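Local coordinates for protein actibind (Aspergillus niger, PDB 3TBJ) that probably cleaves RNA as a ribonuclease of the T2 family, with little base specificity but a preference for adenylic acid, at residues Y62-D67 with W112-T117. Numbering follows the deposited sequence.
Sequences YQEYCD and WNKHGT. With PO4 (phosphate ion), chain D.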
ATOM      1  N   TYR A  62       1.968  15.224   2.274  1.00 32.73           N
ATOM      2  CA  TYR A  62       1.568  14.157   3.238  1.00 34.08           C
ATOM      3  C   TYR A  62       2.118  14.487   4.549  1.00 34.22           C
ATOM      4  O   TYR A  62       3.000  15.315   4.609  1.00 34.13           O
ATOM      5  CB  TYR A  62       2.071  12.806   2.815  1.00 35.36           C
ATOM      6  CG  TYR A  62       3.576  12.772   2.517  1.00 35.96           C
ATOM      7  CD1 TYR A  62       4.467  12.290   3.490  1.00 41.04           C
ATOM      8  CD2 TYR A  62       4.089  13.174   1.258  1.00 38.38           C
ATOM      9  CE1 TYR A  62       5.864  12.182   3.234  1.00 43.28           C
ATOM     10  CE2 TYR A  62       5.463  13.085   0.979  1.00 43.04           C
ATOM     11  CZ  TYR A  62       6.349  12.614   1.993  1.00 47.01           C
ATOM     12  OH  TYR A  62       7.718  12.463   1.819  1.00 49.35           O
ATOM     13  N   GLN A  63       1.487  13.959   5.614  0.50 34.13           N
ATOM     14  CA  GLN A  63       2.010  14.018   6.985  0.50 33.81           C
ATOM     15  C   GLN A  63       2.872  12.730   7.167  0.50 30.75           C
ATOM     16  O   GLN A  63       2.768  11.796   6.404  0.50 28.18           O
ATOM     17  CB  GLN A  63       0.913  14.079   8.105  0.50 34.87           C
ATOM     18  CG  GLN A  63      -0.492  14.851   7.865  0.50 37.88           C
ATOM     19  CD  GLN A  63      -1.280  15.081   9.174  0.50 38.10           C
ATOM     20  OE1 GLN A  63      -2.270  14.386   9.503  0.50 40.61           O
ATOM     21  NE2 GLN A  63      -0.818  16.043   9.932  0.50 36.08           N
ATOM     22  N   GLU A  64       3.701  12.719   8.200  1.00 29.96           N
ATOM     23  CA  GLU A  64       4.551  11.578   8.530  1.00 28.14           C
ATOM     24  C   GLU A  64       4.799  11.570  10.019  1.00 28.16           C
ATOM     25  O   GLU A  64       4.902  12.648  10.642  1.00 31.06           O
ATOM     26  CB  GLU A  64       5.868  11.651   7.720  1.00 27.19           C
ATOM     27  CG  GLU A  64       6.683  12.896   7.817  1.00 33.11           C
ATOM     28  CD  GLU A  64       7.939  12.739   6.918  1.00 38.00           C
ATOM     29  OE1 GLU A  64       7.862  13.038   5.714  1.00 49.26           O
ATOM     30  OE2 GLU A  64       8.891  12.126   7.319  1.00 40.82           O
ATOM     31  N   TYR A  65       4.893  10.388  10.624  1.00 26.80           N
ATOM     32  CA  TYR A  65       5.271  10.308  12.038  1.00 25.67           C
ATOM     33  C   TYR A  65       4.340  11.089  12.935  1.00 26.61           C
ATOM     34  O   TYR A  65       4.779  11.993  13.670  1.00 25.46           O
ATOM     35  CB  TYR A  65       6.712  10.752  12.254  1.00 27.79           C
ATOM     36  CG  TYR A  65       7.729   9.845  11.493  1.00 26.10           C
ATOM     37  CD1 TYR A  65       7.935   8.528  11.889  1.00 21.19           C
ATOM     38  CD2 TYR A  65       8.380  10.294  10.368  1.00 26.08           C
ATOM     39  CE1 TYR A  65       8.851   7.718  11.279  1.00 23.13           C
ATOM     40  CE2 TYR A  65       9.262   9.441   9.648  1.00 24.19           C
ATOM     41  CZ  TYR A  65       9.540   8.198  10.121  1.00 22.69           C
ATOM     42  OH  TYR A  65      10.367   7.316   9.453  1.00 21.38           O
ATOM     43  N   CYS A  66       3.053  10.760  12.850  1.00 26.76           N
ATOM     44  CA  CYS A  66       2.019  11.652  13.438  1.00 27.83           C
ATOM     45  C   CYS A  66       1.776  11.406  14.920  1.00 27.34           C
ATOM     46  O   CYS A  66       1.120  12.214  15.591  1.00 28.47           O
ATOM     47  CB  CYS A  66       0.728  11.539  12.682  1.00 28.34           C
ATOM     48  SG  CYS A  66       0.757  12.131  10.958  1.00 32.44           S
ATOM     49  N   ASP A  67       2.305  10.310  15.463  1.00 26.36           N
ATOM     50  CA  ASP A  67       2.034  10.020  16.875  1.00 27.50           C
ATOM     51  C   ASP A  67       3.125   9.250  17.552  1.00 26.80           C
ATOM     52  O   ASP A  67       3.074   8.027  17.540  1.00 24.95           O
ATOM     53  CB  ASP A  67       0.717   9.292  17.050  1.00 25.98           C
ATOM     54  CG  ASP A  67       0.226   9.288  18.520  1.00 30.17           C
ATOM     55  OD1 ASP A  67       1.013   9.670  19.435  1.00 29.06           O
ATOM     56  OD2 ASP A  67      -0.957   8.883  18.719  1.00 29.48           O
ATOM     57  N   TRP A 112       4.590   1.400   9.828  1.00 19.78           N
ATOM     58  CA  TRP A 112       3.591   1.761  10.874  1.00 18.04           C
ATOM     59  C   TRP A 112       3.965   3.160  11.436  1.00 18.19           C
ATOM     60  O   TRP A 112       3.092   4.013  11.572  1.00 19.12           O
ATOM     61  CB  TRP A 112       3.540   0.678  11.999  1.00 17.71           C
ATOM     62  CG  TRP A 112       2.804   1.219  13.135  1.00 18.24           C
ATOM     63  CD1 TRP A 112       3.321   1.729  14.248  1.00 18.71           C
ATOM     64  CD2 TRP A 112       1.404   1.541  13.146  1.00 19.86           C
ATOM     65  NE1 TRP A 112       2.307   2.278  15.041  1.00 19.11           N
ATOM     66  CE2 TRP A 112       1.136   2.245  14.319  1.00 17.83           C
ATOM     67  CE3 TRP A 112       0.388   1.323  12.252  1.00 18.02           C
ATOM     68  CZ2 TRP A 112      -0.156   2.680  14.653  1.00 16.32           C
ATOM     69  CZ3 TRP A 112      -0.896   1.818  12.524  1.00 21.82           C
ATOM     70  CH2 TRP A 112      -1.128   2.506  13.701  1.00 20.38           C
ATOM     71  N   ASN A 113       5.203   3.311  11.914  1.00 17.65           N
ATOM     72  CA  ASN A 113       5.610   4.540  12.567  1.00 18.18           C
ATOM     73  C   ASN A 113       5.403   5.785  11.705  1.00 20.56           C
ATOM     74  O   ASN A 113       4.825   6.792  12.128  1.00 19.08           O
ATOM     75  CB  ASN A 113       7.036   4.402  13.108  1.00 19.41           C
ATOM     76  CG  ASN A 113       7.118   3.354  14.157  1.00 17.68           C
ATOM     77  OD1 ASN A 113       6.056   2.989  14.753  1.00 19.56           O
ATOM     78  ND2 ASN A 113       8.368   2.891  14.504  1.00 19.37           N
ATOM     79  N   LYS A 114       5.821   5.679  10.473  1.00 21.55           N
ATOM     80  CA  LYS A 114       5.776   6.801   9.575  1.00 21.32           C
ATOM     81  C   LYS A 114       4.394   7.080   9.070  1.00 19.84           C
ATOM     82  O   LYS A 114       3.955   8.217   9.013  1.00 19.61           O
ATOM     83  CB  LYS A 114       6.704   6.524   8.342  1.00 19.75           C
ATOM     84  CG  LYS A 114       6.775   7.799   7.412  1.00 19.29           C
ATOM     85  CD  LYS A 114       7.887   7.622   6.380  1.00 18.02           C
ATOM     86  CE  LYS A 114       7.883   8.904   5.456  1.00 22.68           C
ATOM     87  NZ  LYS A 114       8.986   8.794   4.468  1.00 23.99           N
ATOM     88  N   HIS A 115       3.713   6.041   8.622  1.00 20.03           N
ATOM     89  CA  HIS A 115       2.502   6.254   7.899  1.00 19.16           C
ATOM     90  C   HIS A 115       1.203   5.794   8.618  1.00 20.94           C
ATOM     91  O   HIS A 115       0.130   6.447   8.534  1.00 22.40           O
ATOM     92  CB  HIS A 115       2.586   5.516   6.569  1.00 20.48           C
ATOM     93  CG  HIS A 115       3.539   6.118   5.585  1.00 21.40           C
ATOM     94  ND1 HIS A 115       3.364   7.391   5.054  1.00 21.38           N
ATOM     95  CD2 HIS A 115       4.660   5.618   5.015  1.00 21.02           C
ATOM     96  CE1 HIS A 115       4.325   7.607   4.158  1.00 25.29           C
ATOM     97  NE2 HIS A 115       5.143   6.560   4.152  1.00 24.27           N
ATOM     98  N   GLY A 116       1.256   4.622   9.239  1.00 20.37           N
ATOM     99  CA  GLY A 116       0.095   4.069   9.950  1.00 21.13           C
ATOM    100  C   GLY A 116      -0.384   5.044  11.026  1.00 21.43           C
ATOM    101  O   GLY A 116      -1.592   5.192  11.244  1.00 22.16           O
ATOM    102  N   THR A 117       0.563   5.678  11.733  1.00 20.94           N
ATOM    103  CA  THR A 117       0.188   6.636  12.774  1.00 21.59           C
ATOM    104  C   THR A 117      -0.488   7.857  12.238  1.00 24.39           C
ATOM    105  O   THR A 117      -1.057   8.602  13.048  1.00 24.74           O
ATOM    106  CB  THR A 117       1.402   7.097  13.572  1.00 21.90           C
ATOM    107  OG1 THR A 117       2.300   7.730  12.697  1.00 20.19           O
ATOM    108  CG2 THR A 117       2.093   5.920  14.258  1.00 20.83           C
TER
HETATM  109  P   PO4 D 304       8.163   5.392   2.681  1.00 22.84           P
HETATM  110  O1  PO4 D 304       7.545   6.773   2.864  1.00 22.52           O
HETATM  111  O2  PO4 D 304       8.390   5.246   1.142  1.00 23.93           O
HETATM  112  O3  PO4 D 304       7.231   4.231   3.125  1.00 22.38           O
HETATM  113  O4  PO4 D 304       9.424   5.328   3.493  1.00 19.62           O
HETATM  114  O   HOH W   1       9.427  11.022   3.080  1.00 26.32           O
HETATM  115  O   HOH W   2       1.740   9.508   5.600  1.00 19.60           O
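Tyr65 N donates to Lys114 O over 2.9 Å, nearly straight at 165°, tying the 62-67 loop to helix 104-116. A second bond, from Cys66 N to Thr117 OG1 (3.1 Å), is more bent, with 144° at the hydrogen. That hydroxyl donates in turn to Asn113 O, 2.8 Å from Thr117 OG1 and approached from above the carbonyl plane, and the pair of bonds fixes its rotation. Glu64 CA and Tyr65 CA add CA-H...O contacts to Lys114 O and Asn113 O respectively.

Nonpolar contact centres on the Tyr65 ring, one face of which receives Lys114 CA in a CH-pi contact, 3.8 Å from the centroid. With CG anti to the backbone N (chi1 -175°) and the chain extended beyond it, Lys114 runs from CB and CG beside Tyr65 CZ and CE2 to CE beside the Glu64 carboxylate. Glu64 OE2 stays 4.4 Å from Lys114 NZ, too far for a salt bridge.

Polar ends converge on a phosphate ion that probably came from the crystallisation solution: its O1 accepts from His115 NE2 (2.7 Å) and from Lys114 NZ (3.0 Å), while His110 binds the same ion. One water joins Lys114 NZ to Tyr62 OH; another links His115 ND1 to Gln63 O, which may help hold the ring of His115, predicted to be catalytic. This anion site is consistent with where RNA phosphate would lie.

The Cys66-Cys118 disulfide joins the loop, which leads from strand 49-56 to helix 75-81, covalently to the chain just after helix 104-116; Trp54 of that strand stacks on His115, and helix 134-148 packs against Trp112.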